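PDB 3II7: kelch-like protein 7 from Homo sapiens, which serves as a substrate-specific adapter of a CUL3-RBX1 E3 ubiquitin ligase complex, the part described here being its C-terminal kelch-repeat domain. Local coordinates for residues Q24-F29 / I39-E44; V57-G62 / S81-L86; H131-M136 / E172-A177; V146-L151 / Y221-N226. All coordinates share one frame; numbering follows the deposited sequence.

Contact 1. Residues Q24-F29 / I39-E44; sequences QSCRYF and IRCPFE. With EDO (1,2-ethanediol), chain B; EDO (1,2-ethanediol), chain E; EDO (1,2-ethanediol), chain D.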
# COMPACT_ATOMS: atom_id res chain seq x y z
N GLN A 24 16.23 7.58 -12.23
CA GLN A 24 15.00 6.92 -12.66
C GLN A 24 14.40 5.99 -11.60
O GLN A 24 13.50 5.20 -11.92
CB GLN A 24 15.18 6.19 -14.01
CG GLN A 24 15.39 7.12 -15.20
CD GLN A 24 16.78 7.71 -15.29
OE1 GLN A 24 16.95 8.92 -15.34
NE2 GLN A 24 17.80 6.84 -15.33
N SER A 25 14.84 6.10 -10.35
CA SER A 25 14.35 5.21 -9.30
C SER A 25 13.11 5.76 -8.58
O SER A 25 12.48 5.03 -7.80
CB SER A 25 15.44 4.89 -8.30
OG SER A 25 15.73 6.00 -7.49
N CYS A 26 12.74 7.02 -8.85
CA CYS A 26 11.42 7.55 -8.43
C CYS A 26 10.77 8.19 -9.64
O CYS A 26 11.43 8.95 -10.35
CB CYS A 26 11.54 8.58 -7.31
SG CYS A 26 12.28 8.02 -5.80
N ARG A 27 9.52 7.81 -9.92
CA ARG A 27 8.84 8.25 -11.14
C ARG A 27 7.33 8.34 -10.95
O ARG A 27 6.75 7.62 -10.12
CB ARG A 27 9.14 7.28 -12.30
CG ARG A 27 10.61 6.98 -12.57
CD ARG A 27 10.80 6.27 -13.92
NE ARG A 27 11.15 7.21 -14.98
CZ ARG A 27 11.30 6.89 -16.27
NH1 ARG A 27 11.11 5.63 -16.68
NH2 ARG A 27 11.64 7.84 -17.16
N TYR A 28 6.71 9.23 -11.74
CA TYR A 28 5.27 9.25 -11.89
C TYR A 28 4.92 8.42 -13.09
O TYR A 28 5.54 8.57 -14.16
CB TYR A 28 4.76 10.65 -12.19
CG TYR A 28 4.75 11.64 -11.08
CD1 TYR A 28 4.00 11.44 -9.94
CD2 TYR A 28 5.47 12.82 -11.18
CE1 TYR A 28 3.97 12.37 -8.94
CE2 TYR A 28 5.43 13.76 -10.18
CZ TYR A 28 4.69 13.52 -9.06
OH TYR A 28 4.63 14.44 -8.03
N PHE A 29 3.90 7.60 -12.94
CA PHE A 29 3.15 7.04 -14.05
C PHE A 29 1.87 7.86 -14.28
O PHE A 29 1.08 8.08 -13.35
CB PHE A 29 2.76 5.60 -13.74
CG PHE A 29 1.87 4.97 -14.78
CD1 PHE A 29 2.38 4.58 -16.00
CD2 PHE A 29 0.50 4.75 -14.51
CE1 PHE A 29 1.57 3.98 -16.95
CE2 PHE A 29 -0.31 4.17 -15.47
CZ PHE A 29 0.24 3.78 -16.69
N ILE A 39 11.03 11.76 -10.86
CA ILE A 39 10.95 12.57 -9.64
C ILE A 39 12.33 12.55 -9.01
O ILE A 39 12.84 11.47 -8.68
CB ILE A 39 9.95 11.97 -8.63
CG1 ILE A 39 8.54 11.87 -9.22
CG2 ILE A 39 9.92 12.78 -7.33
CD1 ILE A 39 7.57 11.03 -8.38
N ARG A 40 12.93 13.72 -8.81
CA ARG A 40 14.20 13.80 -8.11
C ARG A 40 14.00 13.52 -6.62
O ARG A 40 13.11 14.10 -6.01
CB ARG A 40 14.87 15.16 -8.32
CG ARG A 40 15.31 15.38 -9.76
CD ARG A 40 15.84 16.78 -9.97
NE ARG A 40 14.78 17.76 -9.75
CZ ARG A 40 14.95 19.07 -9.58
NH1 ARG A 40 16.17 19.63 -9.60
NH2 ARG A 40 13.88 19.83 -9.37
N CYS A 41 14.80 12.61 -6.07
CA CYS A 41 14.74 12.20 -4.66
C CYS A 41 16.14 12.12 -4.11
O CYS A 41 16.94 11.35 -4.62
CB CYS A 41 14.10 10.85 -4.51
SG CYS A 41 13.99 10.21 -2.82
N PRO A 42 16.44 12.89 -3.06
CA PRO A 42 17.78 12.90 -2.50
C PRO A 42 17.98 11.93 -1.31
O PRO A 42 18.99 11.99 -0.63
CB PRO A 42 17.89 14.33 -2.01
CG PRO A 42 16.53 14.60 -1.46
CD PRO A 42 15.57 13.87 -2.37
N PHE A 43 17.03 11.02 -1.11
CA PHE A 43 17.09 10.02 -0.02
C PHE A 43 17.25 8.62 -0.56
O PHE A 43 16.61 8.25 -1.56
CB PHE A 43 15.83 10.08 0.83
CG PHE A 43 15.60 11.43 1.46
CD1 PHE A 43 16.46 11.91 2.43
CD2 PHE A 43 14.52 12.22 1.09
CE1 PHE A 43 16.27 13.15 3.00
CE2 PHE A 43 14.32 13.46 1.66
CZ PHE A 43 15.20 13.92 2.62
N GLU A 44 18.10 7.85 0.11
CA GLU A 44 18.37 6.47 -0.26
C GLU A 44 17.15 5.59 0.01
O GLU A 44 16.30 5.93 0.84
CB GLU A 44 19.57 5.96 0.49
CG GLU A 44 20.86 6.63 0.08
CD GLU A 44 22.09 5.91 0.59
OE1 GLU A 44 22.01 5.27 1.66
OE2 GLU A 44 23.13 5.98 -0.10
C1 EDO B . 15.10 9.36 -8.16
O1 EDO B . 14.49 9.45 -9.47
C2 EDO B . 16.55 9.85 -8.18
O2 EDO B . 16.66 11.27 -8.07
C1 EDO E . 9.47 2.29 -15.96
O1 EDO E . 10.41 3.19 -15.32
C2 EDO E . 10.21 1.28 -16.81
O2 EDO E . 11.07 1.99 -17.72
C1 EDO D . 17.21 11.86 -12.64
O1 EDO D . 18.40 11.13 -12.27
C2 EDO D . 16.10 11.56 -11.64
O2 EDO D . 15.67 10.19 -11.78
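Cys26 and Ile39 join the two backbones through one nearly straight hydrogen bond, Ile39 N to Cys26 O at 2.9 Å, with the donor raised well above the carbonyl plane. The bond extends the pairing of strand 26-30 with strand 35-38 by one residue, before 39-44 turns off as a loop; the CA atoms of Arg27 and Ile39 lie 5.0 Å apart. An ethanediol, probably from the crystallisation liquor, bridges the parting chains: its O1 donates to Ile39 O and weakly accepts from Cys26 N, while its O2 accepts from Cys41 N. Both segments belong to the first kelch repeat, and the loop leaves the outer edge of one four-stranded propeller blade on its way to the next. Ile39 does most of the side-chain work. With CG1 anti to its carbonyl carbon (chi1 -60°), it sends CD1 over the middle of the Tyr28 ring, 3.7 Å from the ring centroid and only 2° off the normal, a CH-pi contact; Ile39 CG1 lies over the same face, nearer the CD2-CE2 side. Replacing Tyr28 by an alanine would probably leave Ile39 CD1 without the flat surface it rests on and open a gap between strand and loop. Next along, Cys26 SG packs 3.6 Å from Cys41 CB, a plain van der Waals contact and no disulfide. Arg27 turns the other way: its NE forms a salt bridge with Asp38, and NH1 donates to a second ethanediol lying at the guanidinium edge.

Contact 2. Residues V57-G62 / S81-L86; sequences VVYILG and SWYSKL. With EDO (1,2-ethanediol), chain R.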
# COMPACT_ATOMS: atom_id res chain seq x y z
N VAL A 57 1.10 16.28 -0.42
CA VAL A 57 2.32 15.72 0.18
C VAL A 57 2.30 14.19 0.20
O VAL A 57 1.32 13.57 0.66
CB VAL A 57 2.51 16.25 1.62
CG1 VAL A 57 3.83 15.71 2.23
CG2 VAL A 57 2.51 17.78 1.63
N VAL A 58 3.41 13.60 -0.29
CA VAL A 58 3.69 12.16 -0.11
C VAL A 58 4.54 12.02 1.14
O VAL A 58 5.60 12.65 1.25
CB VAL A 58 4.46 11.55 -1.27
CG1 VAL A 58 4.78 10.07 -0.98
CG2 VAL A 58 3.67 11.67 -2.63
N TYR A 59 4.04 11.24 2.11
CA TYR A 59 4.79 10.93 3.33
C TYR A 59 5.39 9.54 3.20
O TYR A 59 4.66 8.56 2.87
CB TYR A 59 3.87 10.96 4.55
CG TYR A 59 3.27 12.32 4.80
CD1 TYR A 59 3.86 13.21 5.69
CD2 TYR A 59 2.14 12.72 4.14
CE1 TYR A 59 3.32 14.46 5.91
CE2 TYR A 59 1.56 13.96 4.37
CZ TYR A 59 2.16 14.84 5.25
OH TYR A 59 1.61 16.07 5.46
N ILE A 60 6.70 9.46 3.44
CA ILE A 60 7.42 8.18 3.43
C ILE A 60 7.87 7.92 4.85
O ILE A 60 8.57 8.76 5.47
CB ILE A 60 8.62 8.23 2.49
CG1 ILE A 60 8.12 8.36 1.05
CG2 ILE A 60 9.51 6.93 2.63
CD1 ILE A 60 9.19 8.55 0.03
N LEU A 61 7.42 6.80 5.40
CA LEU A 61 7.61 6.54 6.84
C LEU A 61 7.90 5.07 7.13
O LEU A 61 7.57 4.18 6.33
CB LEU A 61 6.40 7.08 7.62
CG LEU A 61 5.03 6.54 7.21
CD1 LEU A 61 4.76 5.20 7.87
CD2 LEU A 61 3.95 7.55 7.58
N GLY A 62 8.55 4.82 8.27
CA GLY A 62 8.90 3.48 8.68
C GLY A 62 10.04 2.90 7.87
O GLY A 62 10.75 3.62 7.12
N SER A 81 9.54 19.52 -3.94
CA SER A 81 10.55 19.72 -2.89
C SER A 81 10.31 18.75 -1.75
O SER A 81 9.19 18.28 -1.54
CB SER A 81 10.50 21.15 -2.37
OG SER A 81 9.27 21.42 -1.76
N TRP A 82 11.40 18.48 -1.03
CA TRP A 82 11.40 17.53 0.05
C TRP A 82 11.63 18.20 1.38
O TRP A 82 12.39 19.18 1.48
CB TRP A 82 12.51 16.50 -0.14
CG TRP A 82 12.25 15.51 -1.24
CD1 TRP A 82 12.58 15.67 -2.57
CD2 TRP A 82 11.65 14.22 -1.12
NE1 TRP A 82 12.19 14.55 -3.29
CE2 TRP A 82 11.64 13.64 -2.42
CE3 TRP A 82 11.12 13.48 -0.04
CZ2 TRP A 82 11.11 12.36 -2.66
CZ3 TRP A 82 10.61 12.22 -0.28
CH2 TRP A 82 10.58 11.67 -1.59
N TYR A 83 11.00 17.66 2.41
CA TYR A 83 11.28 18.05 3.77
C TYR A 83 11.13 16.87 4.72
O TYR A 83 10.66 15.81 4.32
CB TYR A 83 10.42 19.25 4.19
CG TYR A 83 8.94 19.03 4.16
CD1 TYR A 83 8.24 18.74 5.32
CD2 TYR A 83 8.22 19.15 2.97
CE1 TYR A 83 6.85 18.54 5.30
CE2 TYR A 83 6.84 18.99 2.96
CZ TYR A 83 6.17 18.68 4.12
OH TYR A 83 4.80 18.52 4.12
N SER A 84 11.57 17.04 5.97
CA SER A 84 11.53 15.91 6.91
C SER A 84 10.96 16.28 8.25
O SER A 84 11.24 17.37 8.77
CB SER A 84 12.94 15.34 7.11
OG SER A 84 13.52 14.94 5.90
N LYS A 85 10.18 15.36 8.80
CA LYS A 85 9.59 15.47 10.13
C LYS A 85 9.97 14.23 10.92
O LYS A 85 10.62 13.37 10.40
CB LYS A 85 8.08 15.56 10.00
CG LYS A 85 7.62 16.79 9.26
CD LYS A 85 7.78 18.02 10.16
CE LYS A 85 7.60 19.30 9.40
NZ LYS A 85 8.15 20.43 10.20
N LEU A 86 9.61 14.17 12.21
CA LEU A 86 9.89 12.97 12.97
C LEU A 86 8.78 11.97 12.69
O LEU A 86 7.64 12.36 12.51
CB LEU A 86 10.10 13.27 14.47
CG LEU A 86 11.49 13.92 14.76
CD1 LEU A 86 11.63 14.31 16.25
CD2 LEU A 86 12.67 13.01 14.32
C1 EDO R . 6.98 16.30 13.70
O1 EDO R . 8.38 16.38 13.36
C2 EDO R . 6.76 15.20 14.75
O2 EDO R . 7.44 15.50 15.99
O HOH W 1 3.33 18.01 6.26
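Van der Waals contact between Val57 and Tyr83, and between Ile60 and Trp82, accounts for the direct touching here. The Tyr83 hydroxyl comes up between the two methyls of Val57, with OH 3.5 Å from both CG1 and CG2. This reach follows from a chi1 of 61°, which sets CG of Tyr83 between its backbone N and carbonyl carbon. Ile60 meets the indole at its rim: CD1 lies in the ring plane, 3.8 Å from Trp82 CH2. The polar link is indirect. One water is hydrogen-bonded to both tyrosine hydroxyls, 2.7 Å from Tyr59 OH and 2.6 Å from Tyr83 OH, and it lies in the plane of the Tyr83 ring. Val57 CG1 also lies over one face of the Tyr59 ring, so this valine touches both tyrosines that hold the water. Trp82 NE1 points to Arg40 O, its hydrogen-bond partner outside the two strands. No backbone bond joins the segments, for strand 71-76 runs between them and pairs with each; their axes approach to 9.1 Å at 49°. Two next-but-one strands running the same general way but turned by the sheet's twist are what the four-stranded antiparallel blade of a kelch beta-propeller gives.

Contact 3. Residues H131-M136 / E172-A177; sequences HTKPSM and EVYDPA. With EDO (1,2-ethanediol), chain S; EDO (1,2-ethanediol), chain T.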
# COMPACT_ATOMS: atom_id res chain seq x y z
N HIS A 131 -0.07 10.59 17.64
CA HIS A 131 -1.01 10.12 18.64
C HIS A 131 -1.19 8.61 18.52
O HIS A 131 -1.37 8.09 17.42
CB HIS A 131 -2.36 10.84 18.45
CG HIS A 131 -2.25 12.34 18.49
ND1 HIS A 131 -2.29 13.06 19.66
CD2 HIS A 131 -2.05 13.24 17.50
CE1 HIS A 131 -2.14 14.34 19.39
NE2 HIS A 131 -1.99 14.48 18.09
N THR A 132 -1.14 7.91 19.65
CA THR A 132 -1.44 6.49 19.67
C THR A 132 -2.94 6.29 19.69
O THR A 132 -3.65 6.95 20.45
CB THR A 132 -0.78 5.80 20.87
OG1 THR A 132 0.63 6.06 20.82
CG2 THR A 132 -1.00 4.30 20.83
N LYS A 133 -3.43 5.40 18.84
CA LYS A 133 -4.85 5.11 18.72
C LYS A 133 -5.11 3.66 19.09
O LYS A 133 -4.15 2.88 19.24
CB LYS A 133 -5.37 5.37 17.29
CG LYS A 133 -5.08 6.75 16.73
CD LYS A 133 -5.40 7.91 17.65
CE LYS A 133 -6.85 8.12 17.87
NZ LYS A 133 -7.14 9.58 18.31
N PRO A 134 -6.41 3.29 19.25
CA PRO A 134 -6.70 1.90 19.60
C PRO A 134 -6.05 0.90 18.66
O PRO A 134 -6.05 1.06 17.44
CB PRO A 134 -8.23 1.84 19.53
CG PRO A 134 -8.62 3.17 20.01
CD PRO A 134 -7.64 4.10 19.31
N SER A 135 -5.51 -0.14 19.24
CA SER A 135 -4.78 -1.15 18.51
C SER A 135 -5.70 -2.03 17.67
O SER A 135 -6.86 -2.28 18.04
CB SER A 135 -4.03 -2.05 19.48
OG SER A 135 -2.94 -1.34 20.06
N MET A 136 -5.16 -2.56 16.57
CA MET A 136 -5.88 -3.57 15.79
C MET A 136 -6.21 -4.78 16.63
O MET A 136 -5.54 -5.09 17.64
CB MET A 136 -5.07 -4.04 14.57
CG MET A 136 -4.79 -2.97 13.57
SD MET A 136 -3.86 -3.51 12.13
CE MET A 136 -2.27 -4.01 12.87
N GLU A 172 -10.32 -6.23 9.12
CA GLU A 172 -10.98 -5.43 10.14
C GLU A 172 -11.03 -3.98 9.71
O GLU A 172 -10.27 -3.56 8.81
CB GLU A 172 -10.30 -5.61 11.50
CG GLU A 172 -8.80 -5.41 11.51
CD GLU A 172 -8.20 -5.67 12.89
OE1 GLU A 172 -8.55 -4.92 13.82
OE2 GLU A 172 -7.40 -6.63 13.03
N VAL A 173 -11.95 -3.23 10.32
CA VAL A 173 -12.18 -1.82 9.93
C VAL A 173 -12.20 -0.92 11.15
O VAL A 173 -12.74 -1.28 12.20
CB VAL A 173 -13.44 -1.66 9.10
CG1 VAL A 173 -14.71 -2.07 9.87
CG2 VAL A 173 -13.58 -0.22 8.56
N TYR A 174 -11.53 0.24 11.04
CA TYR A 174 -11.47 1.21 12.09
C TYR A 174 -12.29 2.43 11.67
O TYR A 174 -12.15 2.93 10.56
CB TYR A 174 -10.04 1.68 12.27
CG TYR A 174 -9.83 2.79 13.28
CD1 TYR A 174 -9.82 2.51 14.65
CD2 TYR A 174 -9.66 4.12 12.88
CE1 TYR A 174 -9.59 3.50 15.59
CE2 TYR A 174 -9.42 5.12 13.83
CZ TYR A 174 -9.41 4.80 15.18
OH TYR A 174 -9.17 5.77 16.16
N ASP A 175 -13.17 2.89 12.55
CA ASP A 175 -13.95 4.07 12.31
C ASP A 175 -13.39 5.20 13.17
O ASP A 175 -13.50 5.14 14.40
CB ASP A 175 -15.41 3.83 12.66
CG ASP A 175 -16.29 5.02 12.32
OD1 ASP A 175 -15.79 6.12 12.03
OD2 ASP A 175 -17.52 4.84 12.33
N PRO A 176 -12.79 6.22 12.56
CA PRO A 176 -12.23 7.30 13.39
C PRO A 176 -13.27 8.00 14.28
O PRO A 176 -12.91 8.58 15.30
CB PRO A 176 -11.67 8.27 12.35
CG PRO A 176 -11.34 7.42 11.20
CD PRO A 176 -12.44 6.40 11.13
N ALA A 177 -14.54 7.95 13.89
CA ALA A 177 -15.60 8.59 14.67
C ALA A 177 -15.83 7.88 15.99
O ALA A 177 -16.08 8.52 16.99
CB ALA A 177 -16.89 8.62 13.88
C1 EDO S . -15.92 9.45 10.03
O1 EDO S . -17.08 10.27 10.15
C2 EDO S . -16.33 8.09 9.49
O2 EDO S . -17.31 7.52 10.34
C1 EDO T . -4.48 -6.06 22.04
O1 EDO T . -3.86 -5.13 22.94
C2 EDO T . -5.03 -5.33 20.81
O2 EDO T . -5.84 -6.22 20.02
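Met136 and Glu172 mark the nearest backbone approach, 7.8 Å between CA atoms, while Lys133 and Pro176 at the other end are 9.4 Å apart, and no hydrogen bond passes directly between the segments. Glu172 reaches over with an extended chain, and its OE1 comes 3.6 Å from Met136 CA, the carboxylate lying beside the Met136 backbone and CB. The same group accepts from the backbone nitrogens just beyond, OE1 from that of Leu137 and OE2 from that of Thr138, and OE2 also pairs with Arg140. The buried carboxylate of Glu172 is thus gripped by two backbone N-H groups and Arg140, which probably offsets its charge, and the chain following Met136 is tied to this strand. Segment 131-136 leaves the outermost strand of the blade containing 96-133, and 172-177 lies on an inner strand of the next, so the contact spans two neighbouring blades of the kelch propeller. Tyr174, with CG anti to its backbone N (chi1 176°), extends its ring toward the preceding blade. There its OH meets Lys133 CE at 3.7 Å and Pro134 CD at 3.9 Å, and the Tyr174 side chain crosses both at about a right angle. Lys133 folds twice along its length, and its ammonium group forms a salt bridge with Glu179. After Tyr174 the chain makes an Asx turn, Asp175 OD1 accepting from Ala177 N at 2.9 Å from above the carboxylate plane. With a leucine in place of Asp175, the Ala177 N-H would probably lose its mate and the turn be less firmly fixed. An ethanediol hydroxyl also donates to Asp175 OD1.

Contact 4. Residues V146-L151 / Y221-N226; sequences VEANGL and YDIKLN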
# COMPACT_ATOMS: atom_id res chain seq x y z
N VAL A 146 -6.33 0.57 3.58
CA VAL A 146 -6.90 1.55 2.66
C VAL A 146 -8.03 2.32 3.32
O VAL A 146 -8.77 1.79 4.14
CB VAL A 146 -7.40 0.85 1.36
CG1 VAL A 146 -8.56 -0.07 1.65
CG2 VAL A 146 -7.76 1.86 0.28
N GLU A 147 -8.14 3.58 2.96
CA GLU A 147 -9.29 4.39 3.35
C GLU A 147 -10.44 4.24 2.34
O GLU A 147 -10.23 4.20 1.08
CB GLU A 147 -8.88 5.84 3.47
CG GLU A 147 -9.98 6.76 3.96
CD GLU A 147 -10.89 7.35 2.84
OE1 GLU A 147 -10.52 7.36 1.63
OE2 GLU A 147 -11.95 7.84 3.19
N ALA A 148 -11.65 4.13 2.86
CA ALA A 148 -12.84 4.04 2.04
C ALA A 148 -14.02 4.70 2.76
O ALA A 148 -14.44 4.24 3.81
CB ALA A 148 -13.17 2.55 1.71
N ASN A 149 -14.53 5.79 2.19
CA ASN A 149 -15.67 6.53 2.78
C ASN A 149 -15.46 6.94 4.25
O ASN A 149 -16.39 6.88 5.07
CB ASN A 149 -16.99 5.70 2.70
CG ASN A 149 -17.32 5.24 1.30
OD1 ASN A 149 -17.35 6.02 0.37
ND2 ASN A 149 -17.63 3.95 1.17
N GLY A 150 -14.24 7.32 4.61
CA GLY A 150 -13.95 7.75 5.97
C GLY A 150 -13.52 6.65 6.94
O GLY A 150 -13.11 6.96 8.04
N LEU A 151 -13.63 5.38 6.53
CA LEU A 151 -13.25 4.23 7.35
C LEU A 151 -11.93 3.69 6.86
O LEU A 151 -11.56 3.88 5.70
CB LEU A 151 -14.32 3.13 7.27
CG LEU A 151 -15.74 3.52 7.71
CD1 LEU A 151 -16.73 2.32 7.74
CD2 LEU A 151 -15.70 4.19 9.07
N TYR A 221 -13.98 -6.87 -1.63
CA TYR A 221 -14.84 -6.77 -0.48
C TYR A 221 -16.01 -5.88 -0.82
O TYR A 221 -15.83 -4.70 -1.16
CB TYR A 221 -14.09 -6.16 0.70
CG TYR A 221 -14.93 -6.06 1.96
CD1 TYR A 221 -15.42 -7.20 2.58
CD2 TYR A 221 -15.24 -4.81 2.50
CE1 TYR A 221 -16.19 -7.12 3.71
CE2 TYR A 221 -16.02 -4.70 3.65
CZ TYR A 221 -16.51 -5.85 4.24
OH TYR A 221 -17.27 -5.74 5.38
N ASP A 222 -17.21 -6.45 -0.74
CA ASP A 222 -18.45 -5.71 -0.93
C ASP A 222 -18.79 -5.06 0.39
O ASP A 222 -19.18 -5.73 1.37
CB ASP A 222 -19.55 -6.67 -1.38
CG ASP A 222 -20.79 -5.94 -1.85
OD1 ASP A 222 -21.28 -5.08 -1.11
OD2 ASP A 222 -21.26 -6.24 -2.97
N ILE A 223 -18.57 -3.76 0.47
CA ILE A 223 -18.77 -3.03 1.72
C ILE A 223 -20.20 -3.15 2.23
O ILE A 223 -20.42 -3.34 3.41
CB ILE A 223 -18.33 -1.56 1.54
CG1 ILE A 223 -16.82 -1.49 1.30
CG2 ILE A 223 -18.71 -0.67 2.76
CD1 ILE A 223 -16.30 -0.08 0.88
N LYS A 224 -21.17 -3.05 1.33
CA LYS A 224 -22.58 -3.16 1.69
C LYS A 224 -22.99 -4.53 2.18
O LYS A 224 -23.76 -4.62 3.15
CB LYS A 224 -23.45 -2.73 0.48
CG LYS A 224 -24.95 -2.70 0.70
CD LYS A 224 -25.38 -1.79 1.86
CE LYS A 224 -26.74 -1.10 1.57
NZ LYS A 224 -26.58 0.18 0.74
N LEU A 225 -22.48 -5.61 1.54
CA LEU A 225 -22.89 -6.98 1.89
C LEU A 225 -21.99 -7.63 2.97
O LEU A 225 -22.36 -8.68 3.51
CB LEU A 225 -22.90 -7.87 0.64
CG LEU A 225 -23.92 -7.52 -0.45
CD1 LEU A 225 -23.74 -8.44 -1.65
CD2 LEU A 225 -25.33 -7.59 0.08
N ASN A 226 -20.82 -7.04 3.25
CA ASN A 226 -19.84 -7.63 4.14
C ASN A 226 -19.48 -9.06 3.66
O ASN A 226 -19.60 -10.04 4.41
CB ASN A 226 -20.29 -7.61 5.62
CG ASN A 226 -19.25 -8.21 6.58
OD1 ASN A 226 -18.02 -7.99 6.45
ND2 ASN A 226 -19.74 -8.96 7.55
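Ile223 reaches across to Ala148 and Asn149 where two neighbouring blades of the kelch beta-propeller face each other near their loop ends. Segment 146-151 is the tip of the beta hairpin formed by strands 144-148 and 151-155, whereas 221-226 takes in the end of strand 218-222 of the next blade and the bend after it. From CB the isoleucine divides. CG2 stands anti to the backbone N, and CG1 lies anti to the carbonyl carbon (chi1 -66°), carrying the longer arm toward the hairpin. An extended second torsion then brings CD1 to the contact, 4.2 Å from Ala148 CB and 4.3 Å from Asn149 ND2. The touch is light. Phe198 on strand 195-199 is touched by Ile223, Ala148 and Asn149 alike, and Tyr153 also meets Ala148 and Ile223. Each segment also fixes its own bend. The hairpin makes a type I' turn, closed by the bonds Ala148 N to Leu151 O and Leu151 N to Ala148 O, with Asn149 and Gly150 at its corners, both at positive phi. Glu147 OE2 accepts from Gly150 N at 2.7 Å. In the other segment, Asp222 OD1 takes the N-H of Leu225 in an Asx motif, met from above the carboxylate plane, while its OD2 pairs with Lys229. Beyond that bend the chain comes back to Tyr221, whose hydroxyl donates to Asn226 OD1 over 2.6 Å, with that oxygen at the edge of the tyrosine ring and also accepting from Cys185 N.

The four contacts sample a kelch propeller whose six four-stranded blades succeed one another round a ring. Contact 1 closes before contact 2 opens, and the two touch, centres 13 Å apart, where Trp82 packs on Cys41, Pro42 and Phe43: the loop after strand 35-38, still within the first repeat, lies against the outer strand of the second blade. Contacts 3 and 4, centres 15 Å apart, alternate along the chain and share the sheet that includes strands 144-148 and 171-175. Their centres lie about 32 Å from that of contact 1, on the opposite side of the chain's centre. Contacts 1 and 2 lie within blades, while 3 and 4 bridge neighbouring blades, joining successive repeats in this ligase adapter's kelch domain.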